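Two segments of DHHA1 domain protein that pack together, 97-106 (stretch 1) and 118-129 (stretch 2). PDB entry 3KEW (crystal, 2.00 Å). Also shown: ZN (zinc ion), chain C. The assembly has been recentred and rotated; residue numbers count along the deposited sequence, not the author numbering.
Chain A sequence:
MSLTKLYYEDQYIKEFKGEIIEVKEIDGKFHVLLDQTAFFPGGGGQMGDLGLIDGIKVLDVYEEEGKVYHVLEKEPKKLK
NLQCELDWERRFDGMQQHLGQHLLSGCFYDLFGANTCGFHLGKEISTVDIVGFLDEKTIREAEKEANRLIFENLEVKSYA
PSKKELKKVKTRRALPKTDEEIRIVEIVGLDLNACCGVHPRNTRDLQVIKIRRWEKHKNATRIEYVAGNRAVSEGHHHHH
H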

# COMPACT_ATOMS: atom_id res chain seq x y z
N GLN A 97 3.35 2.06 -6.14
CA GLN A 97 4.51 1.16 -5.97
C GLN A 97 4.15 -0.19 -5.39
O GLN A 97 4.75 -1.20 -5.76
N HIS A 98 3.17 -0.21 -4.49
CA HIS A 98 2.75 -1.45 -3.84
C HIS A 98 1.97 -2.34 -4.80
O HIS A 98 2.26 -3.53 -4.91
N LEU A 99 0.97 -1.78 -5.48
CA LEU A 99 0.22 -2.54 -6.49
C LEU A 99 1.15 -2.94 -7.65
O LEU A 99 1.04 -4.04 -8.18
N GLY A 100 2.06 -2.04 -8.02
CA GLY A 100 3.11 -2.34 -9.00
C GLY A 100 3.88 -3.63 -8.70
O GLY A 100 4.05 -4.47 -9.58
N GLN A 101 4.31 -3.78 -7.44
CA GLN A 101 4.92 -5.03 -6.97
C GLN A 101 4.00 -6.24 -7.12
O GLN A 101 4.42 -7.27 -7.66
N HIS A 102 2.76 -6.12 -6.64
CA HIS A 102 1.77 -7.22 -6.75
C HIS A 102 1.53 -7.64 -8.20
O HIS A 102 1.38 -8.84 -8.49
N LEU A 103 1.43 -6.65 -9.08
CA LEU A 103 1.20 -6.87 -10.50
C LEU A 103 2.34 -7.66 -11.17
O LEU A 103 2.09 -8.68 -11.84
N LEU A 104 3.57 -7.21 -10.95
CA LEU A 104 4.77 -7.86 -11.47
C LEU A 104 4.89 -9.28 -10.94
O LEU A 104 5.10 -10.22 -11.72
N SER A 105 4.72 -9.43 -9.63
CA SER A 105 4.76 -10.73 -8.97
C SER A 105 3.77 -11.69 -9.62
O SER A 105 4.12 -12.83 -9.93
N GLY A 106 2.55 -11.19 -9.87
CA GLY A 106 1.47 -11.97 -10.48
C GLY A 106 1.73 -12.33 -11.93
O GLY A 106 1.35 -13.41 -12.38
N GLY A 118 10.42 -11.92 -1.75
CA GLY A 118 10.69 -10.67 -1.04
C GLY A 118 10.29 -9.44 -1.82
O GLY A 118 10.07 -9.52 -3.03
N PHE A 119 10.18 -8.32 -1.12
CA PHE A 119 9.86 -7.01 -1.72
C PHE A 119 10.30 -5.89 -0.79
O PHE A 119 10.39 -6.07 0.43
N HIS A 120 10.60 -4.74 -1.36
CA HIS A 120 10.92 -3.56 -0.56
C HIS A 120 10.36 -2.35 -1.26
O HIS A 120 10.60 -2.16 -2.46
N LEU A 121 9.61 -1.53 -0.52
CA LEU A 121 9.09 -0.28 -1.04
C LEU A 121 9.86 0.85 -0.39
O LEU A 121 9.72 1.08 0.81
N GLY A 122 10.70 1.53 -1.16
CA GLY A 122 11.49 2.63 -0.61
C GLY A 122 11.02 3.94 -1.21
O GLY A 122 10.19 3.94 -2.11
N LYS A 123 11.58 5.06 -0.76
CA LYS A 123 11.15 6.37 -1.22
C LYS A 123 11.68 6.68 -2.58
O LYS A 123 11.04 7.31 -3.39
N GLU A 124 12.89 6.22 -2.84
CA GLU A 124 13.54 6.45 -4.13
C GLU A 124 13.26 5.34 -5.14
O GLU A 124 12.84 5.60 -6.28
N ILE A 125 13.47 4.09 -4.71
CA ILE A 125 13.30 2.93 -5.58
C ILE A 125 12.53 1.82 -4.86
O ILE A 125 12.41 1.85 -3.64
N SER A 126 11.99 0.87 -5.61
CA SER A 126 11.34 -0.28 -5.00
C SER A 126 11.93 -1.54 -5.61
O SER A 126 12.37 -1.50 -6.76
N THR A 127 11.96 -2.62 -4.84
CA THR A 127 12.41 -3.92 -5.35
C THR A 127 11.39 -5.04 -5.13
O THR A 127 10.50 -4.96 -4.27
N VAL A 128 11.52 -6.06 -5.96
CA VAL A 128 10.81 -7.33 -5.81
C VAL A 128 11.85 -8.45 -6.08
O VAL A 128 12.68 -8.31 -6.99
N ASP A 129 11.85 -9.50 -5.26
CA ASP A 129 12.77 -10.63 -5.41
C ASP A 129 12.03 -11.82 -6.00
O ASP A 129 11.03 -12.25 -5.45

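A zinc ion sits at the margin of this helix-on-hairpin contact, held by His98 NE2 and His102 NE2 (each 2.3 Å from ZN), three waters and one ligand from elsewhere in the structure. No direct hydrogen bond joins the stretches; they meet through van der Waals contacts and one bridging water. The CA-to-CB bond of His98 (chi1 t) points sideways, and Leu121 (m, t) lays CD1 over one face of its imidazole, 4.0 Å from CD1 to the ring centroid, a CH-pi contact against a metal ligand. Leu121 also reaches the helix backbone, its CD2 3.7 Å from Gln97 O. Gln101 points toward the hairpin at the centre, chi1 t with chi2 between wells near -101°. Its CG lies 3.9 Å from Val128 CG2, while Gln101 OE1 sits over one face of the Phe119 ring (chi1 p), 3.7 Å from Phe119 CG. That same OE1 accepts from water 2 (2.5 Å from OE1 to the water oxygen), itself bound to zinc, which places Gln101 in the metal's second shell. Val128 (p) faces the helix: CG2 is 3.4 Å from Ser105 OG and CG1 4.4 Å from Leu104 CD1 (Leu104 m, t). At the other end, Gln97 (m, m) and Ser126 (m) share water 1, which donates to Gln97 OE1 and accepts from Ser126 OG, both 2.7 Å from the water oxygen.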

# COMPACT_ATOMS: atom_id res chain seq x y z
CB GLN A 97 5.61 1.78 -5.10
CG GLN A 97 6.05 3.18 -5.50
CD GLN A 97 6.08 3.43 -7.00
OE1 GLN A 97 6.77 2.73 -7.75
NE2 GLN A 97 5.35 4.46 -7.44
CB HIS A 98 1.92 -1.15 -2.59
CG HIS A 98 1.85 -2.29 -1.61
ND1 HIS A 98 1.59 -2.09 -0.27
CD2 HIS A 98 2.01 -3.62 -1.77
CE1 HIS A 98 1.58 -3.26 0.35
NE2 HIS A 98 1.83 -4.20 -0.54
CB LEU A 99 -1.01 -1.76 -6.99
CG LEU A 99 -1.82 -2.37 -8.16
CD1 LEU A 99 -2.37 -3.74 -7.81
CD2 LEU A 99 -2.96 -1.48 -8.64
CB GLN A 101 5.39 -4.91 -5.53
CG GLN A 101 6.00 -6.19 -4.96
CD GLN A 101 5.03 -6.94 -4.09
OE1 GLN A 101 4.52 -6.38 -3.13
NE2 GLN A 101 4.75 -8.21 -4.43
CB HIS A 102 0.42 -6.78 -6.15
CG HIS A 102 0.34 -6.87 -4.66
ND1 HIS A 102 -0.68 -7.52 -4.01
CD2 HIS A 102 1.14 -6.37 -3.69
CE1 HIS A 102 -0.51 -7.43 -2.71
NE2 HIS A 102 0.59 -6.74 -2.48
CB LEU A 103 0.96 -5.54 -11.22
CG LEU A 103 0.67 -5.60 -12.72
CD1 LEU A 103 -0.60 -6.40 -13.02
CD2 LEU A 103 0.56 -4.19 -13.30
CB LEU A 104 6.03 -7.07 -11.09
CG LEU A 104 6.37 -5.80 -11.86
CD1 LEU A 104 7.55 -5.06 -11.18
CD2 LEU A 104 6.68 -6.06 -13.33
CB SER A 105 4.47 -10.58 -7.47
OG SER A 105 5.59 -9.99 -6.82
CB PHE A 119 8.36 -6.86 -2.06
CG PHE A 119 7.42 -7.37 -0.99
CD1 PHE A 119 6.98 -6.53 0.03
CD2 PHE A 119 6.94 -8.68 -1.03
CE1 PHE A 119 6.11 -7.00 1.02
CE2 PHE A 119 6.06 -9.16 -0.06
CZ PHE A 119 5.64 -8.31 0.97
CB HIS A 120 12.43 -3.41 -0.36
CG HIS A 120 12.82 -2.13 0.33
ND1 HIS A 120 12.75 -1.97 1.70
CD2 HIS A 120 13.29 -0.95 -0.15
CE1 HIS A 120 13.16 -0.76 2.03
NE2 HIS A 120 13.48 -0.12 0.92
CB LEU A 121 7.59 -0.16 -0.77
CG LEU A 121 6.70 -1.38 -1.10
CD1 LEU A 121 5.30 -1.15 -0.57
CD2 LEU A 121 6.65 -1.65 -2.59
CB LYS A 123 11.58 7.47 -0.25
CG LYS A 123 10.86 8.82 -0.40
CD LYS A 123 9.53 8.73 -1.15
CE LYS A 123 8.38 9.39 -0.40
NZ LYS A 123 7.43 10.09 -1.33
CB GLU A 124 15.05 6.67 -3.96
CG GLU A 124 15.44 8.01 -3.30
CD GLU A 124 14.82 9.23 -3.97
OE1 GLU A 124 14.89 9.34 -5.22
OE2 GLU A 124 14.27 10.08 -3.25
CB ILE A 125 14.69 2.43 -6.13
CG1 ILE A 125 14.53 1.67 -7.45
CG2 ILE A 125 15.47 1.64 -5.07
CD1 ILE A 125 14.26 2.53 -8.67
CB SER A 126 9.83 -0.27 -5.25
OG SER A 126 9.23 0.95 -4.86
CB THR A 127 13.79 -4.36 -4.78
OG1 THR A 127 13.74 -4.45 -3.35
CG2 THR A 127 14.89 -3.39 -5.17
CB VAL A 128 9.54 -7.41 -6.72
CG1 VAL A 128 9.87 -7.40 -8.25
CG2 VAL A 128 8.67 -8.62 -6.38
CB ASP A 129 13.36 -11.06 -4.06
CG ASP A 129 14.30 -10.02 -3.45
OD1 ASP A 129 14.52 -8.95 -4.05
OD2 ASP A 129 14.82 -10.28 -2.35
ZN ZN C . 1.40 -6.48 -0.35
O HOH W 1 9.36 2.51 -7.00
O HOH W 2 3.32 -7.41 -1.25
O HOH W 3 1.14 -8.64 0.14
O HOH W 4 2.63 -6.38 1.72